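Local coordinates for alpha-L-rhamnosidase (Klebsiella oxytoca, PDB 4XHC), which probably hydrolyses terminal alpha-L-rhamnose residues from rhamnosides, as a two-domain glycoside hydrolase of family GH78 that binds rhamnose in its catalytic domain, at residues A[417-421]-A[432-436]; A[101-107]-A[171-176]. All coordinates share one frame; numbering follows the deposited sequence.

Interaction 1 of 2, residues A[417-421]-A[432-436]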
loop_
_atom_site.group_PDB
_atom_site.type_symbol
_atom_site.label_atom_id
_atom_site.label_comp_id
_atom_site.label_asym_id
_atom_site.label_seq_id
_atom_site.Cartn_x
_atom_site.Cartn_y
_atom_site.Cartn_z
ATOM N N GLN A 417 57.160 4.155 -15.857
ATOM C CA GLN A 417 55.980 4.861 -15.335
ATOM C C GLN A 417 55.964 4.978 -13.803
ATOM O O GLN A 417 55.284 5.846 -13.262
ATOM C CB GLN A 417 54.701 4.165 -15.795
ATOM C CG GLN A 417 54.405 4.320 -17.280
ATOM C CD GLN A 417 53.027 3.824 -17.641
ATOM O OE1 GLN A 417 52.086 4.613 -17.747
ATOM N NE2 GLN A 417 52.880 2.508 -17.763
ATOM N N GLY A 418 56.720 4.117 -13.119
ATOM C CA GLY A 418 56.786 4.110 -11.651
ATOM C C GLY A 418 55.513 3.610 -11.003
ATOM O O GLY A 418 55.219 3.959 -9.866
ATOM N N PHE A 419 54.776 2.780 -11.742
ATOM C CA PHE A 419 53.504 2.215 -11.300
ATOM C C PHE A 419 53.425 0.753 -11.744
ATOM O O PHE A 419 54.143 0.324 -12.644
ATOM C CB PHE A 419 52.309 2.952 -11.934
ATOM C CG PHE A 419 52.037 4.327 -11.371
ATOM C CD1 PHE A 419 51.870 4.522 -10.004
ATOM C CD2 PHE A 419 51.895 5.425 -12.214
ATOM C CE1 PHE A 419 51.608 5.794 -9.490
ATOM C CE2 PHE A 419 51.627 6.695 -11.701
ATOM C CZ PHE A 419 51.483 6.879 -10.337
ATOM N N TYR A 420 52.544 -0.005 -11.107
ATOM C CA TYR A 420 52.216 -1.342 -11.568
ATOM C C TYR A 420 51.152 -1.253 -12.672
ATOM O O TYR A 420 50.235 -0.438 -12.591
ATOM C CB TYR A 420 51.705 -2.209 -10.409
ATOM C CG TYR A 420 52.723 -2.486 -9.314
ATOM C CD1 TYR A 420 53.649 -3.521 -9.439
ATOM C CD2 TYR A 420 52.748 -1.722 -8.149
ATOM C CE1 TYR A 420 54.572 -3.780 -8.437
ATOM C CE2 TYR A 420 53.669 -1.969 -7.145
ATOM C CZ TYR A 420 54.574 -3.003 -7.287
ATOM O OH TYR A 420 55.488 -3.252 -6.281
ATOM N N VAL A 421 51.281 -2.102 -13.688
ATOM C CA VAL A 421 50.269 -2.232 -14.726
ATOM C C VAL A 421 49.392 -3.471 -14.483
ATOM O O VAL A 421 49.767 -4.380 -13.749
ATOM C CB VAL A 421 50.895 -2.287 -16.134
ATOM C CG1 VAL A 421 51.746 -1.052 -16.377
ATOM C CG2 VAL A 421 51.720 -3.552 -16.339
ATOM N N SER A 432 45.439 -0.711 -8.316
ATOM C CA SER A 432 46.624 -1.546 -8.430
ATOM C C SER A 432 47.729 -1.096 -7.484
ATOM O O SER A 432 48.341 -1.919 -6.810
ATOM C CB SER A 432 47.157 -1.524 -9.865
ATOM O OG SER A 432 46.181 -1.974 -10.787
ATOM N N GLN A 433 47.978 0.209 -7.427
ATOM C CA GLN A 433 49.091 0.740 -6.629
ATOM C C GLN A 433 48.805 0.574 -5.144
ATOM O O GLN A 433 49.664 0.173 -4.369
ATOM C CB GLN A 433 49.328 2.224 -6.909
ATOM C CG GLN A 433 49.203 2.641 -8.364
ATOM C CD GLN A 433 49.936 1.715 -9.308
ATOM O OE1 GLN A 433 51.049 1.285 -9.020
ATOM N NE2 GLN A 433 49.322 1.415 -10.447
ATOM N N ILE A 434 47.578 0.888 -4.759
ATOM C CA ILE A 434 47.169 0.846 -3.359
ATOM C C ILE A 434 47.334 -0.565 -2.807
ATOM O O ILE A 434 47.920 -0.749 -1.740
ATOM C CB ILE A 434 45.700 1.318 -3.206
ATOM C CG1 ILE A 434 45.591 2.818 -3.499
ATOM C CG2 ILE A 434 45.171 1.034 -1.811
ATOM C CD1 ILE A 434 44.180 3.294 -3.770
ATOM N N TRP A 435 46.826 -1.551 -3.544
ATOM C CA TRP A 435 46.803 -2.924 -3.051
ATOM C C TRP A 435 48.168 -3.581 -3.067
ATOM O O TRP A 435 48.490 -4.346 -2.162
ATOM C CB TRP A 435 45.777 -3.779 -3.804
ATOM C CG TRP A 435 44.450 -3.720 -3.161
ATOM C CD1 TRP A 435 43.326 -3.090 -3.629
ATOM C CD2 TRP A 435 44.102 -4.266 -1.891
ATOM N NE1 TRP A 435 42.297 -3.232 -2.731
ATOM C CE2 TRP A 435 42.746 -3.948 -1.653
ATOM C CE3 TRP A 435 44.805 -4.987 -0.921
ATOM C CZ2 TRP A 435 42.078 -4.337 -0.484
ATOM C CZ3 TRP A 435 44.140 -5.374 0.247
ATOM C CH2 TRP A 435 42.793 -5.048 0.452
ATOM N N LEU A 436 48.983 -3.288 -4.069
ATOM C CA LEU A 436 50.330 -3.862 -4.103
ATOM C C LEU A 436 51.287 -3.181 -3.118
ATOM O O LEU A 436 52.300 -3.765 -2.741
ATOM C CB LEU A 436 50.889 -3.865 -5.526
ATOM C CG LEU A 436 50.219 -4.909 -6.431
ATOM C CD1 LEU A 436 50.541 -4.659 -7.896
ATOM C CD2 LEU A 436 50.608 -6.332 -6.043
HETATM O O HOH W 1 54.899 -2.344 -3.856
#

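Interaction 2 of 2, residues A[101-107]-A[171-176]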
loop_
_atom_site.group_PDB
_atom_site.type_symbol
_atom_site.label_atom_id
_atom_site.label_comp_id
_atom_site.label_asym_id
_atom_site.label_seq_id
_atom_site.Cartn_x
_atom_site.Cartn_y
_atom_site.Cartn_z
ATOM N N SER A 101 17.792 14.283 11.550
ATOM C CA SER A 101 18.961 13.414 11.404
ATOM C C SER A 101 18.582 12.198 10.536
ATOM O O SER A 101 17.500 12.151 9.942
ATOM C CB SER A 101 19.481 12.970 12.776
ATOM O OG SER A 101 20.816 12.485 12.693
ATOM N N HIS A 102 19.480 11.225 10.462
ATOM C CA HIS A 102 19.270 10.020 9.675
ATOM C C HIS A 102 18.778 8.918 10.605
ATOM O O HIS A 102 19.454 8.586 11.574
ATOM C CB HIS A 102 20.595 9.616 9.040
ATOM C CG HIS A 102 20.491 8.451 8.113
ATOM N ND1 HIS A 102 20.296 8.604 6.759
ATOM C CD2 HIS A 102 20.571 7.118 8.337
ATOM C CE1 HIS A 102 20.251 7.414 6.190
ATOM N NE2 HIS A 102 20.413 6.494 7.125
ATOM N N TYR A 103 17.607 8.353 10.318
ATOM C CA TYR A 103 17.020 7.337 11.187
ATOM C C TYR A 103 16.706 6.038 10.440
ATOM O O TYR A 103 16.435 6.037 9.240
ATOM C CB TYR A 103 15.747 7.869 11.851
ATOM C CG TYR A 103 15.978 9.018 12.807
ATOM C CD1 TYR A 103 16.410 8.796 14.109
ATOM C CD2 TYR A 103 15.743 10.329 12.415
ATOM C CE1 TYR A 103 16.607 9.852 14.987
ATOM C CE2 TYR A 103 15.938 11.390 13.285
ATOM C CZ TYR A 103 16.369 11.149 14.569
ATOM O OH TYR A 103 16.560 12.214 15.422
ATOM N N VAL A 104 16.757 4.938 11.180
ATOM C CA VAL A 104 16.364 3.634 10.689
ATOM C C VAL A 104 15.297 3.142 11.625
ATOM O O VAL A 104 15.557 3.005 12.817
ATOM C CB VAL A 104 17.527 2.642 10.768
ATOM C CG1 VAL A 104 17.107 1.291 10.210
ATOM C CG2 VAL A 104 18.738 3.199 10.041
ATOM N N GLY A 105 14.106 2.863 11.121
ATOM C CA GLY A 105 13.055 2.415 12.013
ATOM C C GLY A 105 11.644 2.419 11.470
ATOM O O GLY A 105 11.420 2.350 10.267
ATOM N N TYR A 106 10.689 2.513 12.386
ATOM C CA TYR A 106 9.293 2.301 12.067
ATOM C C TYR A 106 8.503 3.576 12.295
ATOM O O TYR A 106 8.677 4.234 13.320
ATOM C CB TYR A 106 8.777 1.145 12.921
ATOM C CG TYR A 106 9.560 -0.127 12.665
ATOM C CD1 TYR A 106 10.695 -0.444 13.421
ATOM C CD2 TYR A 106 9.194 -0.996 11.632
ATOM C CE1 TYR A 106 11.430 -1.597 13.171
ATOM C CE2 TYR A 106 9.917 -2.157 11.382
ATOM C CZ TYR A 106 11.031 -2.452 12.151
ATOM O OH TYR A 106 11.738 -3.595 11.887
ATOM N N LEU A 107 7.655 3.928 11.331
ATOM C CA LEU A 107 6.831 5.146 11.402
ATOM C C LEU A 107 5.510 4.947 12.181
ATOM O O LEU A 107 4.811 3.949 11.994
ATOM C CB LEU A 107 6.521 5.640 9.991
ATOM C CG LEU A 107 5.917 7.042 9.872
ATOM C CD1 LEU A 107 6.925 8.123 10.222
ATOM C CD2 LEU A 107 5.387 7.275 8.463
ATOM N N TYR A 171 11.996 1.539 7.530
ATOM C CA TYR A 171 12.449 2.528 6.562
ATOM C C TYR A 171 13.727 3.193 7.062
ATOM O O TYR A 171 13.993 3.215 8.261
ATOM C CB TYR A 171 11.353 3.578 6.311
ATOM C CG TYR A 171 10.068 2.999 5.750
ATOM C CD1 TYR A 171 9.980 2.605 4.420
ATOM C CD2 TYR A 171 8.938 2.839 6.556
ATOM C CE1 TYR A 171 8.809 2.061 3.910
ATOM C CE2 TYR A 171 7.759 2.304 6.054
ATOM C CZ TYR A 171 7.696 1.916 4.730
ATOM O OH TYR A 171 6.534 1.376 4.225
ATOM N N CYS A 172 14.513 3.720 6.129
ATOM C CA CYS A 172 15.746 4.422 6.440
ATOM C C CYS A 172 15.648 5.775 5.795
ATOM O O CYS A 172 15.596 5.869 4.580
ATOM C CB CYS A 172 16.934 3.666 5.864
ATOM S SG CYS A 172 18.514 4.518 6.053
ATOM N N PHE A 173 15.598 6.830 6.589
ATOM C CA PHE A 173 15.287 8.136 6.028
ATOM C C PHE A 173 15.639 9.308 6.924
ATOM O O PHE A 173 15.819 9.165 8.126
ATOM C CB PHE A 173 13.789 8.212 5.701
ATOM C CG PHE A 173 12.897 8.103 6.909
ATOM C CD1 PHE A 173 12.607 6.865 7.463
ATOM C CD2 PHE A 173 12.354 9.234 7.494
ATOM C CE1 PHE A 173 11.794 6.753 8.581
ATOM C CE2 PHE A 173 11.539 9.129 8.607
ATOM C CZ PHE A 173 11.257 7.888 9.150
ATOM N N ARG A 174 15.725 10.475 6.299
ATOM C CA ARG A 174 15.659 11.739 7.006
ATOM C C ARG A 174 14.378 12.536 6.669
ATOM O O ARG A 174 13.779 13.151 7.557
ATOM C CB ARG A 174 16.884 12.582 6.700
ATOM C CG ARG A 174 16.746 13.959 7.303
ATOM C CD ARG A 174 18.038 14.727 7.384
ATOM N NE ARG A 174 17.731 16.108 7.724
ATOM C CZ ARG A 174 18.638 17.043 7.954
ATOM N NH1 ARG A 174 19.931 16.757 7.907
ATOM N NH2 ARG A 174 18.239 18.265 8.245
ATOM N N TYR A 175 13.982 12.548 5.393
ATOM C CA TYR A 175 12.798 13.292 4.958
ATOM C C TYR A 175 11.646 12.347 4.670
ATOM O O TYR A 175 11.855 11.211 4.221
ATOM C CB TYR A 175 13.100 14.152 3.725
ATOM C CG TYR A 175 14.217 15.124 3.964
ATOM C CD1 TYR A 175 13.985 16.368 4.544
ATOM C CD2 TYR A 175 15.526 14.786 3.640
ATOM C CE1 TYR A 175 15.026 17.254 4.779
ATOM C CE2 TYR A 175 16.575 15.658 3.875
ATOM C CZ TYR A 175 16.319 16.887 4.438
ATOM O OH TYR A 175 17.378 17.724 4.657
ATOM N N LEU A 176 10.436 12.836 4.939
ATOM C CA LEU A 176 9.204 12.109 4.688
ATOM C C LEU A 176 8.210 13.029 3.981
ATOM O O LEU A 176 7.810 14.047 4.522
ATOM C CB LEU A 176 8.602 11.623 6.007
ATOM C CG LEU A 176 7.143 11.156 5.940
ATOM C CD1 LEU A 176 7.006 9.975 4.990
ATOM C CD2 LEU A 176 6.622 10.791 7.317
#

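Interaction 1 of 2, residues A[417-421]-A[432-436]
The side-chain amide of Gln433 clasps the backbone of Tyr420 with two hydrogen bonds, one for each half of the amide. Tyr420 N donates to Gln433 OE1 over 2.9 Å, in the carbonyl plane and onto a lone pair, with a nearly straight N-H. In return Gln433 NE2 gives a hydrogen to Tyr420 O at 3.0 Å, again onto a lone pair, and that oxygen lies within 3° of the amide plane. Engaged at both ends, the amide cannot easily rotate about its last torsion, and NE2 has a further acceptor in Ser429 O. The glutamine chain bends at its second torsion (chi2 -47°), which brings the amide from the helix flank to the strand.

A water extends the polar link: Tyr420 OH donates to it over 2.7 Å, and the water donates to Leu436 O.

Beyond these bonds, Leu436 CD1 sits over one face of the Tyr420 ring, 3.7 Å from its centroid, in a CH-pi contact displaced toward the rim, while Leu436 CB lies near CE2. Gln433 OE1 comes to the edge of the same ring, close to its plane. Phe419 also packs against the glutamine; the two side chains cross at about a right angle, with Phe419 CD1 3.5 Å from Gln433 CD. Outside the pair, Phe419 and Tyr420 also pack on helix 444-456, and Trp413 meets the Tyr420 ring edge-to-face.

Just before the bonded residue, Gly418 and Phe419 form a G1 beta bulge opposite Asp414. The contact ties a short two-stranded hairpin, 413-414 with 419-420, to helix 430-438 through a glutamine amide, within the six-hairpin glycosidase domain, the helical catalytic unit of GH78 enzymes.

Interaction 2 of 2, residues A[101-107]-A[171-176]
Four backbone hydrogen bonds join Tyr103 to Phe173 and Gly105 to Tyr171, each residue both giving and receiving. Tyr103 N to Phe173 O and Gly105 N to Tyr171 O both measure 2.9 Å, and strands 102-104 and 171-173 run antiparallel at 176°. Between them Val104 and Cys172 form the non-hydrogen-bonded pair, where the alpha carbons close to 4.4 Å. Weaker CA-H...O contacts fill in there, Cys172 CA lying 3.3 Å from Tyr103 O.

Apolar contacts gather on the Phe173 side. Leu107 and Leu176 reach toward each other tip to tip, CD2 to CD2 at 3.9 Å, and Leu107 CD1 also approaches Phe173 CZ. Phe99 and Phe128 meet the Phe173 ring edge-to-face.

The aliphatic part of Arg174 runs past Ser101 O, with CG 3.3 Å from that oxygen. With CG anti to the backbone N (chi1 173°) and the chain extended, the guanidinium is carried on to salt bridges with Asp98 through NE and, through NH1, with Asp502 of the glycosidase domain, so the second bridge spans the two domains.

Both segments turn a corner here, at Gly105 and at Arg174, where Arg174 and Tyr175 make a classic beta bulge opposite Gly129. The short antiparallel pair thus links strand 106-115 of one sheet to strand 175-182 of the other in the N-terminal beta domain.

Both segments of interaction 2 come earlier in the sequence than either segment of interaction 1. They belong to different domains: 101-107 with 171-176 to the N-terminal beta domain, 417-421 with 432-436 to the six-hairpin glycosidase domain. Their centres are 42 Å apart, on opposite sides of the chain's centre, and the nearest atoms remain about 25 Å apart. No strand or helix is common to both. The Cys172 side chain of interaction 2 is about 14 Å from the bound rhamnose. Together they sample the two-domain build, one joining beta sheets and the other fastening a hairpin to a helix.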